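Local coordinates for protein 2-dehydropantoate 2-reductase (Enterococcus faecium, PDB 3WFI) that acts as an NAD-dependent D-mandelate dehydrogenase of the ketopantoate reductase family, interconverting a D-2-hydroxy acid and its 2-keto acid, at residues T220-F225 and P239-H244; I3-A8 and L17-S22; M11-G16 and G137-F142. All coordinates share one frame; numbering follows the deposited sequence.

Contact 1: T220-F225 and P239-H244; sequences TIVNEF and PEVIAH
V222 reaches from helix 214-231 to V241 and I242, two successive residues on helix 238-246, and the contact is wholly apolar. Its CG1 methyl does most of the touching: it lies 3.7 Å from CG1 of V241, methyl against methyl, while the rest of the valine rides over the inner part of I242. There CG1 of I242, a methylene rather than a branch end, sits 4.0 Å from CB of V222 and at nearly the same separation from CG1 of V222. In both pairs the side chains meet at a slant instead of lying alongside each other. V222 has CG1 anti to its backbone N (chi1 170°), and V241 adopts the same form, which sets the two CG1 methyls opposite one another. I242 instead turns CG1 away from its carbonyl carbon, beside its own N, and so brings the methylene round to V222. The backbones come close here, with CA of V222 6.6 Å from CA of I242. Further out, V222 also touches V238 and C245, from the turns before and after V241 and I242. C189 of helix 180-191 packs on both V241 and F225, and E240 forms a salt bridge with R186 of that same helix. On another side of helix 214-231, the carboxylate oxygens of E224 accept the backbone N-H groups of Y294 and C295 at the start of helix 293-308. Apolar helix-to-helix packing of this kind builds the all-helical C-terminal domain of the ketopantoate reductase family, here well away from the NAD(+) residues.

Contact 2: I3-A8 and L17-S22; sequences IAIAGA and LMLHQS
This is apolar strand-to-helix packing in the nucleotide-binding domain, where I3 and I5 on strand 2-6 meet L19 near the end of helix 10-21. The two isoleucines alternate along the strand and direct their side chains to the same face, the one the helix covers. L19 answers with its forked end. The CD1 methyl of I3 comes up against the fork, 3.8 Å from CD2 of L19 and 3.9 Å from CD1 of L19, so it touches both branches almost equally, and the two side chains cross at about a right angle. I3 gets there because its chain is extended beyond CG1 (chi2 169°), which carries the terminal methyl out to the helix. I5 makes a lighter contact: its CD1 lies 4.2 Å from CD1 of L19, its own chain being folded back at chi2 (-65°). The elements are the first strand and helix of the beta-alpha-beta unit made by strands 2-6 and 25-30 with helix 10-21, the opening unit of a Rossmann fold. V26 and I75, from the strands on either side of strand 2-6, also touch L19, so the leucine is set into the surface of the sheet. At the strand's C-terminal end the chain turns through G7, whose phi of 114° would press a beta-carbon against the carbonyl O of A6; this glycine opens a GxGxxG pattern of the dinucleotide-binding type. Just beyond it, the N-H of A8 bonds to OD1 of D30, a residue that binds NAD(+), while the carbonyl O of A8 takes a bond from NE2 of H35.

Contact 3: M11-G16 and G137-F142; sequences MGSRFG and GQVKLF
The chain at 138-142 runs past the first turns of helix 10-21, bringing the CA atoms of S13 and V139 to 7.4 Å and those of R14 and L141 to 6.9 Å. V139 and L141, alternate residues, both turn inward. The CG2 methyl of V139 rests on CB of S13 at 3.7 Å and lies a little farther from its OG; that hydroxyl is bonded to the carbonyl O of G9, four residues back, in the glycine-rich turn just before the helix. L141 and R14 lie alongside one another, their side chains running in opposite senses. CD2 of L141 touches CB of R14 at 3.6 Å, and because the arginine chain bends at chi3 (-82°), its guanidinium group folds back so that the same methyl lies over one face, 3.8 Å above the plane and shifted toward the rim. CB of L141 adds a contact with NH2 of R14 at 3.6 Å. NE of R14 is bonded to the carbonyl O of T130, which helps fix the rotation of the group. The helix is the one that follows the glycine-rich turn of the Rossmann fold, with G12 as the last glycine of a GxGxxG pattern, and strand 138-140 belongs to a separate small mixed sheet. NAD(+) residues flank the junction: M11 is in the helix segment itself, A131 packs against L141, and A10 is close to V139.

Contacts 2 and 3 are neighbours, with centres about 9 Å apart, and share helix 10-21. Contact 2 packs the end of that helix on the main sheet, and contact 3 packs its beginning against the small sheet; the one helix therefore touches both sheets, close to residues that bind NAD(+), and L17 and L141 touch where the two contacts meet. Their segments alternate along the chain, in the order 3-8, 11-16, 17-22, 137-142. Contact 1 comes later in sequence, in the helical C-terminal region, across the chain's centre, its own centre about 37 Å from each of the other two. It thus belongs to the second half of a two-domain dehydrogenase.

Contact 1: T220-F225 and P239-H244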
# COMPACT_ATOMS: atom_id res chain seq x y z
N THR B 220 -11.92 1.42 -4.30
CA THR B 220 -11.57 2.40 -3.27
C THR B 220 -10.81 3.57 -3.89
O THR B 220 -11.10 4.74 -3.57
CB THR B 220 -10.72 1.74 -2.15
OG1 THR B 220 -11.44 0.65 -1.59
CG2 THR B 220 -10.41 2.73 -1.05
N ILE B 221 -9.85 3.28 -4.76
CA ILE B 221 -9.06 4.34 -5.40
C ILE B 221 -9.94 5.22 -6.29
O ILE B 221 -9.86 6.45 -6.23
CB ILE B 221 -7.86 3.77 -6.19
CG1 ILE B 221 -6.83 3.22 -5.23
CG2 ILE B 221 -7.22 4.85 -7.07
CD1 ILE B 221 -5.88 2.21 -5.86
N VAL B 222 -10.80 4.59 -7.09
CA VAL B 222 -11.66 5.36 -8.00
C VAL B 222 -12.59 6.29 -7.21
O VAL B 222 -12.84 7.42 -7.61
CB VAL B 222 -12.47 4.43 -8.93
CG1 VAL B 222 -13.53 5.21 -9.68
CG2 VAL B 222 -11.55 3.73 -9.91
N ASN B 223 -13.06 5.83 -6.05
CA ASN B 223 -13.89 6.68 -5.21
C ASN B 223 -13.17 7.89 -4.68
O ASN B 223 -13.75 8.96 -4.56
CB ASN B 223 -14.54 5.89 -4.07
CG ASN B 223 -15.87 5.34 -4.48
OD1 ASN B 223 -16.85 6.07 -4.55
ND2 ASN B 223 -15.92 4.05 -4.75
N GLU B 224 -11.88 7.75 -4.40
CA GLU B 224 -11.07 8.89 -4.00
C GLU B 224 -10.93 9.89 -5.15
O GLU B 224 -11.16 11.09 -4.96
CB GLU B 224 -9.68 8.43 -3.50
CG GLU B 224 -9.73 7.60 -2.23
CD GLU B 224 -8.37 7.22 -1.67
OE1 GLU B 224 -7.34 7.60 -2.28
OE2 GLU B 224 -8.34 6.52 -0.64
N PHE B 225 -10.58 9.41 -6.33
CA PHE B 225 -10.56 10.26 -7.54
C PHE B 225 -11.90 11.00 -7.73
O PHE B 225 -11.93 12.20 -8.01
CB PHE B 225 -10.28 9.41 -8.80
CG PHE B 225 -8.81 9.16 -9.07
CD1 PHE B 225 -8.05 8.32 -8.26
CD2 PHE B 225 -8.19 9.74 -10.19
CE1 PHE B 225 -6.71 8.08 -8.54
CE2 PHE B 225 -6.85 9.50 -10.47
CZ PHE B 225 -6.12 8.66 -9.65
N PRO B 239 -19.42 3.47 -10.97
CA PRO B 239 -19.48 2.09 -11.45
C PRO B 239 -18.90 1.91 -12.86
O PRO B 239 -18.14 0.96 -13.10
CB PRO B 239 -20.98 1.77 -11.42
CG PRO B 239 -21.56 2.69 -10.41
CD PRO B 239 -20.73 3.95 -10.47
N GLU B 240 -19.23 2.82 -13.78
CA GLU B 240 -18.69 2.72 -15.14
C GLU B 240 -17.18 2.86 -15.13
O GLU B 240 -16.47 2.07 -15.75
CB GLU B 240 -19.31 3.76 -16.07
CG GLU B 240 -19.04 3.51 -17.55
CD GLU B 240 -17.62 3.85 -18.01
OE1 GLU B 240 -17.02 4.85 -17.54
OE2 GLU B 240 -17.08 3.10 -18.85
N VAL B 241 -16.68 3.85 -14.40
CA VAL B 241 -15.24 4.07 -14.35
C VAL B 241 -14.51 2.86 -13.78
O VAL B 241 -13.48 2.44 -14.31
CB VAL B 241 -14.87 5.37 -13.62
CG1 VAL B 241 -13.36 5.47 -13.41
CG2 VAL B 241 -15.37 6.56 -14.42
N ILE B 242 -15.06 2.27 -12.71
CA ILE B 242 -14.52 1.05 -12.14
C ILE B 242 -14.49 -0.07 -13.20
O ILE B 242 -13.47 -0.74 -13.38
CB ILE B 242 -15.32 0.59 -10.90
CG1 ILE B 242 -15.08 1.55 -9.74
CG2 ILE B 242 -14.91 -0.82 -10.48
CD1 ILE B 242 -16.10 1.46 -8.61
N ALA B 243 -15.61 -0.27 -13.89
CA ALA B 243 -15.67 -1.29 -14.96
C ALA B 243 -14.63 -1.02 -16.04
O ALA B 243 -13.97 -1.94 -16.54
CB ALA B 243 -17.07 -1.35 -15.57
N HIS B 244 -14.44 0.26 -16.36
CA HIS B 244 -13.44 0.65 -17.37
C HIS B 244 -12.01 0.31 -16.93
O HIS B 244 -11.20 -0.20 -17.72
CB HIS B 244 -13.57 2.14 -17.68
CG HIS B 244 -12.59 2.63 -18.70
ND1 HIS B 244 -12.52 2.11 -19.97
CD2 HIS B 244 -11.65 3.61 -18.64
CE1 HIS B 244 -11.57 2.73 -20.65
NE2 HIS B 244 -11.02 3.64 -19.86

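Contact 2: I3-A8 and L17-S22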
# COMPACT_ATOMS: atom_id res chain seq x y z
N ILE B 3 2.20 33.02 -30.31
CA ILE B 3 2.06 31.70 -29.70
C ILE B 3 3.43 31.15 -29.32
O ILE B 3 4.37 31.20 -30.13
CB ILE B 3 1.37 30.73 -30.67
CG1 ILE B 3 0.08 31.35 -31.21
CG2 ILE B 3 1.11 29.39 -30.01
CD1 ILE B 3 -0.51 30.58 -32.38
N ALA B 4 3.56 30.67 -28.10
CA ALA B 4 4.75 29.93 -27.68
C ALA B 4 4.41 28.44 -27.67
O ALA B 4 3.38 28.03 -27.13
CB ALA B 4 5.22 30.38 -26.31
N ILE B 5 5.29 27.66 -28.28
CA ILE B 5 5.21 26.20 -28.26
C ILE B 5 6.20 25.71 -27.22
O ILE B 5 7.41 25.71 -27.47
CB ILE B 5 5.54 25.60 -29.63
CG1 ILE B 5 4.66 26.23 -30.74
CG2 ILE B 5 5.36 24.08 -29.62
CD1 ILE B 5 3.19 25.93 -30.62
N ALA B 6 5.70 25.35 -26.04
CA ALA B 6 6.53 24.96 -24.89
C ALA B 6 6.74 23.46 -24.96
O ALA B 6 5.93 22.68 -24.44
CB ALA B 6 5.86 25.33 -23.58
N GLY B 7 7.82 23.08 -25.65
CA GLY B 7 8.08 21.68 -25.99
C GLY B 7 8.00 21.50 -27.50
O GLY B 7 6.91 21.27 -28.05
N ALA B 8 9.14 21.62 -28.17
CA ALA B 8 9.17 21.57 -29.62
C ALA B 8 9.61 20.20 -30.14
O ALA B 8 10.42 20.12 -31.05
CB ALA B 8 10.07 22.67 -30.16
N LEU B 17 4.74 24.58 -36.91
CA LEU B 17 4.79 24.73 -38.35
C LEU B 17 3.44 25.12 -38.95
O LEU B 17 3.34 26.07 -39.74
CB LEU B 17 5.27 23.43 -38.99
CG LEU B 17 5.48 23.54 -40.50
CD1 LEU B 17 6.58 24.55 -40.82
CD2 LEU B 17 5.82 22.17 -41.07
N MET B 18 2.40 24.39 -38.57
CA MET B 18 1.08 24.63 -39.13
C MET B 18 0.57 26.02 -38.74
O MET B 18 0.06 26.76 -39.59
CB MET B 18 0.11 23.53 -38.72
CG MET B 18 0.45 22.20 -39.37
SD MET B 18 -0.55 20.84 -38.79
CE MET B 18 -2.10 21.13 -39.64
N LEU B 19 0.77 26.40 -37.48
CA LEU B 19 0.38 27.73 -37.01
C LEU B 19 1.14 28.86 -37.71
O LEU B 19 0.57 29.92 -38.00
CB LEU B 19 0.58 27.84 -35.49
CG LEU B 19 -0.47 27.08 -34.69
CD1 LEU B 19 0.01 26.85 -33.26
CD2 LEU B 19 -1.80 27.82 -34.70
N HIS B 20 2.43 28.64 -37.93
CA HIS B 20 3.27 29.59 -38.64
C HIS B 20 2.80 29.80 -40.07
O HIS B 20 2.63 30.94 -40.51
CB HIS B 20 4.71 29.09 -38.64
CG HIS B 20 5.59 29.84 -39.58
ND1 HIS B 20 5.94 29.34 -40.82
CD2 HIS B 20 6.18 31.05 -39.48
CE1 HIS B 20 6.72 30.22 -41.43
NE2 HIS B 20 6.88 31.26 -40.64
N GLN B 21 2.57 28.69 -40.78
CA GLN B 21 2.14 28.74 -42.18
C GLN B 21 0.92 29.62 -42.41
O GLN B 21 0.79 30.23 -43.47
CB GLN B 21 1.82 27.34 -42.72
CG GLN B 21 2.98 26.40 -43.00
CD GLN B 21 2.48 25.08 -43.55
OE1 GLN B 21 2.24 24.14 -42.81
NE2 GLN B 21 2.27 25.02 -44.86
N SER B 22 0.01 29.66 -41.43
CA SER B 22 -1.24 30.42 -41.55
C SER B 22 -1.14 31.87 -41.09
O SER B 22 -2.15 32.59 -41.04
CB SER B 22 -2.35 29.71 -40.77
OG SER B 22 -2.52 28.38 -41.26

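Contact 3: M11-G16 and G137-F142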
# COMPACT_ATOMS: atom_id res chain seq x y z
N MET B 11 5.29 16.66 -32.02
CA MET B 11 3.95 17.25 -32.03
C MET B 11 4.00 18.78 -31.93
O MET B 11 3.29 19.47 -32.65
CB MET B 11 3.09 16.69 -30.89
CG MET B 11 1.60 16.99 -31.03
SD MET B 11 0.80 16.28 -32.49
CE MET B 11 1.21 14.55 -32.27
N GLY B 12 4.85 19.31 -31.05
CA GLY B 12 5.05 20.75 -30.94
C GLY B 12 5.52 21.35 -32.26
O GLY B 12 5.08 22.43 -32.66
N SER B 13 6.43 20.65 -32.92
CA SER B 13 6.92 21.09 -34.23
C SER B 13 5.81 21.08 -35.28
O SER B 13 5.75 21.97 -36.12
CB SER B 13 8.10 20.23 -34.68
OG SER B 13 9.24 20.47 -33.86
N ARG B 14 4.93 20.09 -35.24
CA ARG B 14 3.79 20.07 -36.16
C ARG B 14 2.94 21.32 -35.93
O ARG B 14 2.66 22.07 -36.87
CB ARG B 14 2.90 18.84 -35.97
CG ARG B 14 1.62 18.92 -36.79
CD ARG B 14 0.67 17.76 -36.58
NE ARG B 14 1.01 16.55 -37.35
CZ ARG B 14 0.81 16.37 -38.66
NH1 ARG B 14 0.33 17.33 -39.43
NH2 ARG B 14 1.14 15.20 -39.22
N PHE B 15 2.53 21.52 -34.67
CA PHE B 15 1.67 22.65 -34.31
C PHE B 15 2.34 23.98 -34.67
O PHE B 15 1.72 24.83 -35.29
CB PHE B 15 1.31 22.62 -32.82
CG PHE B 15 0.11 21.77 -32.49
CD1 PHE B 15 0.12 20.41 -32.75
CD2 PHE B 15 -1.02 22.33 -31.90
CE1 PHE B 15 -0.97 19.62 -32.46
CE2 PHE B 15 -2.12 21.55 -31.59
CZ PHE B 15 -2.09 20.18 -31.87
N GLY B 16 3.61 24.12 -34.32
CA GLY B 16 4.38 25.32 -34.63
C GLY B 16 4.44 25.61 -36.12
O GLY B 16 4.22 26.75 -36.55
N GLY B 137 16.01 19.08 -35.50
CA GLY B 137 15.50 20.05 -36.47
C GLY B 137 14.87 19.39 -37.67
O GLY B 137 14.66 20.03 -38.69
N GLN B 138 14.54 18.11 -37.53
CA GLN B 138 14.01 17.29 -38.63
C GLN B 138 12.76 16.55 -38.19
O GLN B 138 12.81 15.72 -37.28
CB GLN B 138 15.07 16.29 -39.13
CG GLN B 138 15.90 16.75 -40.32
CD GLN B 138 15.15 16.68 -41.64
OE1 GLN B 138 13.93 16.49 -41.69
NE2 GLN B 138 15.88 16.84 -42.74
N VAL B 139 11.63 16.84 -38.84
CA VAL B 139 10.38 16.18 -38.52
C VAL B 139 9.76 15.58 -39.77
O VAL B 139 9.98 16.07 -40.88
CB VAL B 139 9.41 17.17 -37.83
CG1 VAL B 139 8.02 16.58 -37.69
CG2 VAL B 139 9.93 17.56 -36.45
N LYS B 140 9.01 14.50 -39.60
CA LYS B 140 8.16 13.98 -40.67
C LYS B 140 6.72 14.03 -40.17
O LYS B 140 6.41 13.62 -39.05
CB LYS B 140 8.59 12.59 -41.14
CG LYS B 140 8.01 11.42 -40.37
CD LYS B 140 8.56 10.10 -40.90
CE LYS B 140 8.38 8.97 -39.91
NZ LYS B 140 7.06 9.00 -39.24
N LEU B 141 5.85 14.58 -41.00
CA LEU B 141 4.49 14.86 -40.62
C LEU B 141 3.61 14.20 -41.65
O LEU B 141 3.65 14.60 -42.79
CB LEU B 141 4.23 16.36 -40.65
CG LEU B 141 5.03 17.28 -39.69
CD1 LEU B 141 4.64 18.74 -39.91
CD2 LEU B 141 4.86 16.89 -38.24
N PHE B 142 2.83 13.20 -41.28
CA PHE B 142 1.98 12.54 -42.25
C PHE B 142 0.55 12.40 -41.76
O PHE B 142 0.31 12.29 -40.56
CB PHE B 142 2.57 11.17 -42.62
CG PHE B 142 1.65 10.34 -43.48
CD1 PHE B 142 1.43 10.70 -44.80
CD2 PHE B 142 1.00 9.23 -42.95
CE1 PHE B 142 0.58 9.94 -45.60
CE2 PHE B 142 0.15 8.47 -43.75
CZ PHE B 142 -0.06 8.83 -45.07